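Local coordinates for protein neutral ceramidase (Pseudomonas aeruginosa, PDB 2ZWS) that hydrolyses the N-acyl linkage of ceramides to give sphingosine and free fatty acid, and also runs the reaction in reverse to make ceramide, at residues V91-T96 with Y441-A446; S205-N210 with P217-Y222. One frame throughout, in Å; residues are numbered along the deposited sequence.

Contact 1: residues V91-T96 with Y441-A446; sequences VMLAAT and YANAYA. With FMT (formic acid), chain D.
Tyr-441 has CG anti to its own carbonyl carbon, beside the backbone N (chi1 -49°); its CB lies 3.7 Å from Ala-95 O, which the ring meets obliquely. Asn-443 has the same first torsion (chi1 -59°), CG beside the backbone N, and its side chain crosses that of Leu-93 at about a right angle. Between these two, the backbones meet in a single antiparallel bridge, Ala-94 with Ala-442, a non-hydrogen-bonded pair whose CA atoms are only 4.0 Å apart. The bonds flank it: Asn-443 N gives a bent hydrogen bond to Leu-93 O at 2.8 Å (135° at the hydrogen), and Ala-95 N a weak one to Tyr-441 O at 3.1 Å. Each acceptor also takes a CA-H...O contact, Ala-442 CA lying 3.1 Å from Leu-93 O and Ala-94 CA 3.4 Å from Tyr-441 O. The small methyls permit this closeness, with Ala-94 CB 4.2 Å from Ala-442 CB. Tyr-441 and Asn-443 both have positive phi, and the chain swings off the strand after Asn-443. Beyond the turn, a formic acid molecule, probably from the crystallisation liquor, takes a hydrogen bond from Tyr-445 N at its O1 (2.9 Å) and is also hydrogen-bonded to Gln-68 N and Ser-106 OG. Strand 55-61 pairs in parallel with strand 91-95. The phenol of Tyr-441 bonds to Glu-411, as does that of Tyr-445, and the Tyr-441 ring meets His-97. The bridge thus ties a buried strand to a loop at the zinc site of neutral ceramidase, where His-97 and Glu-411 are ligands and Tyr-445 is an inferred substrate-binding residue.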
loop_
_atom_site.group_PDB
_atom_site.type_symbol
_atom_site.label_atom_id
_atom_site.label_comp_id
_atom_site.label_asym_id
_atom_site.label_seq_id
_atom_site.Cartn_x
_atom_site.Cartn_y
_atom_site.Cartn_z
ATOM N N VAL A 91 -4.407 -10.303 -13.437
ATOM C CA VAL A 91 -4.561 -9.817 -12.063
ATOM C C VAL A 91 -3.356 -8.924 -11.760
ATOM O O VAL A 91 -2.203 -9.405 -11.841
ATOM C CB VAL A 91 -4.617 -11.012 -11.036
ATOM C CG1 VAL A 91 -4.617 -10.459 -9.609
ATOM C CG2 VAL A 91 -5.814 -11.959 -11.281
ATOM N N MET A 92 -3.609 -7.660 -11.397
ATOM C CA MET A 92 -2.522 -6.741 -11.015
ATOM C C MET A 92 -2.736 -6.311 -9.579
ATOM O O MET A 92 -3.805 -5.842 -9.234
ATOM C CB MET A 92 -2.483 -5.495 -11.926
ATOM C CG MET A 92 -1.315 -4.570 -11.636
ATOM S SD MET A 92 -1.255 -3.127 -12.726
ATOM C CE MET A 92 -0.984 -3.906 -14.331
ATOM N N LEU A 93 -1.688 -6.449 -8.766
ATOM C CA LEU A 93 -1.753 -6.047 -7.357
ATOM C C LEU A 93 -0.779 -4.913 -7.145
ATOM O O LEU A 93 0.365 -5.030 -7.559
ATOM C CB LEU A 93 -1.352 -7.227 -6.453
ATOM C CG LEU A 93 -2.078 -8.560 -6.633
ATOM C CD1 LEU A 93 -1.548 -9.560 -5.604
ATOM C CD2 LEU A 93 -3.604 -8.437 -6.504
ATOM N N ALA A 94 -1.211 -3.807 -6.556
ATOM C CA ALA A 94 -0.331 -2.669 -6.327
ATOM C C ALA A 94 -0.533 -2.146 -4.918
ATOM O O ALA A 94 -1.509 -2.495 -4.242
ATOM C CB ALA A 94 -0.607 -1.610 -7.344
ATOM N N ALA A 95 0.416 -1.350 -4.447
ATOM C CA ALA A 95 0.358 -0.824 -3.085
ATOM C C ALA A 95 0.487 0.701 -3.070
ATOM O O ALA A 95 1.134 1.303 -3.953
ATOM C CB ALA A 95 1.510 -1.418 -2.305
ATOM N N THR A 96 -0.061 1.294 -2.013
ATOM C CA THR A 96 -0.020 2.742 -1.824
ATOM C C THR A 96 1.332 3.209 -1.234
ATOM O O THR A 96 1.635 4.423 -1.247
ATOM C CB THR A 96 -1.068 3.196 -0.794
ATOM O OG1 THR A 96 -0.787 2.536 0.459
ATOM C CG2 THR A 96 -2.493 2.954 -1.286
ATOM N N TYR A 441 5.379 -0.160 -7.476
ATOM C CA TYR A 441 4.922 -0.906 -6.290
ATOM C C TYR A 441 3.897 -1.987 -6.653
ATOM O O TYR A 441 2.980 -2.256 -5.875
ATOM C CB TYR A 441 4.302 0.018 -5.232
ATOM C CG TYR A 441 5.158 1.220 -4.902
ATOM C CD1 TYR A 441 6.133 1.145 -3.909
ATOM C CD2 TYR A 441 5.012 2.421 -5.604
ATOM C CE1 TYR A 441 6.947 2.266 -3.602
ATOM C CE2 TYR A 441 5.807 3.535 -5.325
ATOM C CZ TYR A 441 6.780 3.447 -4.332
ATOM O OH TYR A 441 7.541 4.554 -4.098
ATOM N N ALA A 442 4.064 -2.620 -7.813
ATOM C CA ALA A 442 3.090 -3.648 -8.253
ATOM C C ALA A 442 3.693 -5.056 -8.333
ATOM O O ALA A 442 4.799 -5.240 -8.889
ATOM C CB ALA A 442 2.482 -3.279 -9.613
ATOM N N ASN A 443 2.964 -6.033 -7.773
ATOM C CA ASN A 443 3.220 -7.466 -7.920
ATOM C C ASN A 443 4.439 -8.049 -7.199
ATOM O O ASN A 443 4.435 -9.245 -6.892
ATOM C CB ASN A 443 3.214 -7.909 -9.390
ATOM C CG ASN A 443 1.897 -7.621 -10.100
ATOM O OD1 ASN A 443 1.902 -7.267 -11.300
ATOM N ND2 ASN A 443 0.786 -7.822 -9.417
ATOM N N ALA A 444 5.468 -7.239 -6.950
ATOM C CA ALA A 444 6.604 -7.636 -6.097
ATOM C C ALA A 444 7.261 -6.360 -5.633
ATOM O O ALA A 444 6.818 -5.262 -6.007
ATOM C CB ALA A 444 7.591 -8.519 -6.852
ATOM N N TYR A 445 8.315 -6.491 -4.839
ATOM C CA TYR A 445 9.061 -5.304 -4.432
ATOM C C TYR A 445 10.539 -5.574 -4.508
ATOM O O TYR A 445 11.047 -6.473 -3.851
ATOM C CB TYR A 445 8.662 -4.906 -3.013
ATOM C CG TYR A 445 9.366 -3.660 -2.571
ATOM C CD1 TYR A 445 8.928 -2.390 -2.974
ATOM C CD2 TYR A 445 10.509 -3.752 -1.779
ATOM C CE1 TYR A 445 9.635 -1.229 -2.576
ATOM C CE2 TYR A 445 11.180 -2.621 -1.355
ATOM C CZ TYR A 445 10.759 -1.359 -1.764
ATOM O OH TYR A 445 11.433 -0.243 -1.360
ATOM N N ALA A 446 11.233 -4.776 -5.318
ATOM C CA ALA A 446 12.679 -4.960 -5.511
ATOM C C ALA A 446 13.367 -3.598 -5.373
ATOM O O ALA A 446 14.197 -3.214 -6.207
ATOM C CB ALA A 446 12.938 -5.605 -6.873
HETATM C C FMT D . 9.573 -9.149 -2.567
HETATM O O1 FMT D . 8.756 -8.975 -3.505
HETATM O O2 FMT D . 9.409 -9.977 -1.642
#

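Contact 2: residues S205-N210 with P217-Y222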
loop_
_atom_site.group_PDB
_atom_site.type_symbol
_atom_site.label_atom_id
_atom_site.label_comp_id
_atom_site.label_asym_id
_atom_site.label_seq_id
_atom_site.Cartn_x
_atom_site.Cartn_y
_atom_site.Cartn_z
ATOM N N SER A 205 3.922 7.862 0.781
ATOM C CA SER A 205 2.891 7.855 1.798
ATOM C C SER A 205 3.535 7.742 3.185
ATOM O O SER A 205 3.394 6.729 3.908
ATOM C CB SER A 205 1.893 6.717 1.522
ATOM O OG SER A 205 1.146 7.043 0.353
ATOM N N THR A 206 4.210 8.825 3.556
ATOM C CA THR A 206 5.085 8.851 4.734
ATOM C C THR A 206 4.733 10.042 5.615
ATOM O O THR A 206 5.561 10.525 6.380
ATOM C CB THR A 206 6.565 8.997 4.311
ATOM O OG1 THR A 206 6.682 10.096 3.388
ATOM C CG2 THR A 206 7.090 7.737 3.638
ATOM N N SER A 207 3.509 10.556 5.488
ATOM C CA SER A 207 3.098 11.652 6.369
ATOM C C SER A 207 3.107 11.250 7.845
ATOM O O SER A 207 3.389 12.077 8.704
ATOM C CB SER A 207 1.717 12.171 5.968
ATOM O OG SER A 207 1.769 12.726 4.661
ATOM N N MET A 208 2.734 9.993 8.141
ATOM C CA MET A 208 2.872 9.451 9.494
ATOM C C MET A 208 4.310 8.951 9.597
ATOM O O MET A 208 4.758 8.120 8.785
ATOM C CB MET A 208 1.908 8.293 9.715
ATOM C CG MET A 208 0.410 8.644 9.621
ATOM S SD MET A 208 -0.137 9.939 10.757
ATOM C CE MET A 208 0.254 9.202 12.359
ATOM N N THR A 209 5.045 9.487 10.570
ATOM C CA THR A 209 6.485 9.300 10.658
ATOM C C THR A 209 6.861 8.030 11.411
ATOM O O THR A 209 5.989 7.302 11.925
ATOM C CB THR A 209 7.185 10.494 11.358
ATOM O OG1 THR A 209 6.857 10.447 12.753
ATOM C CG2 THR A 209 6.756 11.844 10.730
ATOM N N ASN A 210 8.168 7.775 11.497
ATOM C CA ASN A 210 8.677 6.620 12.246
ATOM C C ASN A 210 8.465 6.703 13.757
ATOM O O ASN A 210 8.756 5.733 14.458
ATOM C CB ASN A 210 10.149 6.260 11.878
ATOM C CG ASN A 210 11.169 7.300 12.328
ATOM O OD1 ASN A 210 12.365 7.180 11.989
ATOM N ND2 ASN A 210 10.735 8.308 13.065
ATOM N N PRO A 217 -3.279 3.978 6.866
ATOM C CA PRO A 217 -3.045 3.961 5.427
ATOM C C PRO A 217 -2.491 5.302 4.904
ATOM O O PRO A 217 -2.353 5.469 3.679
ATOM C CB PRO A 217 -4.444 3.698 4.874
ATOM C CG PRO A 217 -5.355 4.466 5.831
ATOM C CD PRO A 217 -4.691 4.266 7.185
ATOM N N ASP A 218 -2.176 6.222 5.823
ATOM C CA ASP A 218 -1.392 7.430 5.505
ATOM C C ASP A 218 -2.100 8.339 4.520
ATOM O O ASP A 218 -3.324 8.306 4.445
ATOM C CB ASP A 218 0.021 7.033 5.059
ATOM C CG ASP A 218 1.062 8.120 5.324
ATOM O OD1 ASP A 218 1.191 9.064 4.500
ATOM O OD2 ASP A 218 1.767 8.021 6.356
ATOM N N ASN A 219 -1.366 9.179 3.780
ATOM C CA ASN A 219 -2.062 10.230 3.064
ATOM C C ASN A 219 -2.956 9.712 1.928
ATOM O O ASN A 219 -4.063 10.227 1.707
ATOM C CB ASN A 219 -1.118 11.365 2.631
ATOM C CG ASN A 219 0.021 10.915 1.730
ATOM O OD1 ASN A 219 -0.207 10.320 0.676
ATOM N ND2 ASN A 219 1.265 11.285 2.098
ATOM N N LYS A 220 -2.505 8.688 1.202
ATOM C CA LYS A 220 -3.360 8.119 0.141
ATOM C C LYS A 220 -4.571 7.432 0.718
ATOM O O LYS A 220 -5.668 7.527 0.179
ATOM C CB LYS A 220 -2.545 7.177 -0.754
ATOM C CG LYS A 220 -1.551 7.992 -1.669
ATOM C CD LYS A 220 -0.937 7.091 -2.725
ATOM C CE LYS A 220 -0.088 7.923 -3.728
ATOM N NZ LYS A 220 -0.955 8.840 -4.541
ATOM N N GLY A 221 -4.390 6.808 1.873
ATOM C CA GLY A 221 -5.515 6.189 2.565
ATOM C C GLY A 221 -6.524 7.223 3.038
ATOM O O GLY A 221 -7.744 6.935 3.036
ATOM N N TYR A 222 -6.057 8.392 3.482
ATOM C CA TYR A 222 -6.992 9.450 3.867
ATOM C C TYR A 222 -7.762 9.956 2.639
ATOM O O TYR A 222 -8.969 10.171 2.694
ATOM C CB TYR A 222 -6.310 10.650 4.548
ATOM C CG TYR A 222 -7.398 11.628 4.938
ATOM C CD1 TYR A 222 -7.669 12.745 4.146
ATOM C CD2 TYR A 222 -8.223 11.381 6.045
ATOM C CE1 TYR A 222 -8.702 13.614 4.456
ATOM C CE2 TYR A 222 -9.271 12.245 6.377
ATOM C CZ TYR A 222 -9.504 13.357 5.567
ATOM O OH TYR A 222 -10.520 14.223 5.861
HETATM O O HOH W 1 3.530 6.199 7.091
#
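Ser-205 and Asn-219 bring the backbones closest, their CA atoms 5.6 Å apart, where an irregular loop bends round the N-terminal part of the helix that runs to 231. Asp-218 has a positive phi (63°), and with CG anti to the backbone N (chi1 -153°) its carboxylate reaches the N-H groups of the loop. OD1 accepts from Ser-207 N at 2.9 Å through its syn lone pair and, on the anti side and out of the carboxylate plane, from Asn-219 N at 2.7 Å. OD2 takes Met-208 N at 2.8 Å from the syn side, out of plane; the Met-208 and Asp-218 side chains slide past each other in opposite directions. A water lies 2.6 Å from Asp-218 OD2 and 2.8 Å from Met-208 O, linking the two. Asn-219, its CG between backbone N and carbonyl carbon, sends ND2 almost straight (178°) and in its amide plane to Ser-207 OG at 3.0 Å. Ser-205 OG is hydrogen-bonded to Thr-96 O, with Lys-220 CG packing beside it, while Lys-220 NZ bonds to Gln-276. Three N-H groups therefore grip one buried carboxylate and fix its rotation, an environment that would probably favour its charged form and offset the nearby Ser-205 O.

Contact 2 is nested in the chain loop closed by contact 1, and their centres lie 18 Å apart. They meet at one point: Ser-205 OG is 3.1 Å from Thr-96 O, a probable hydrogen bond, and Lys-220 CD packs 4.0 Å from the same oxygen. Gln-243 is shared, bonding to Thr-96 O and touching Tyr-441 and Lys-220. Both contacts border the zinc site. The zinc ligand His-97 follows 91-96 directly, and the ligand His-204 immediately precedes 205-210. The Tyr-441 side chain comes within about 4 Å of the zinc, and that of Ser-205 within about 5 Å of the His-97 side chain.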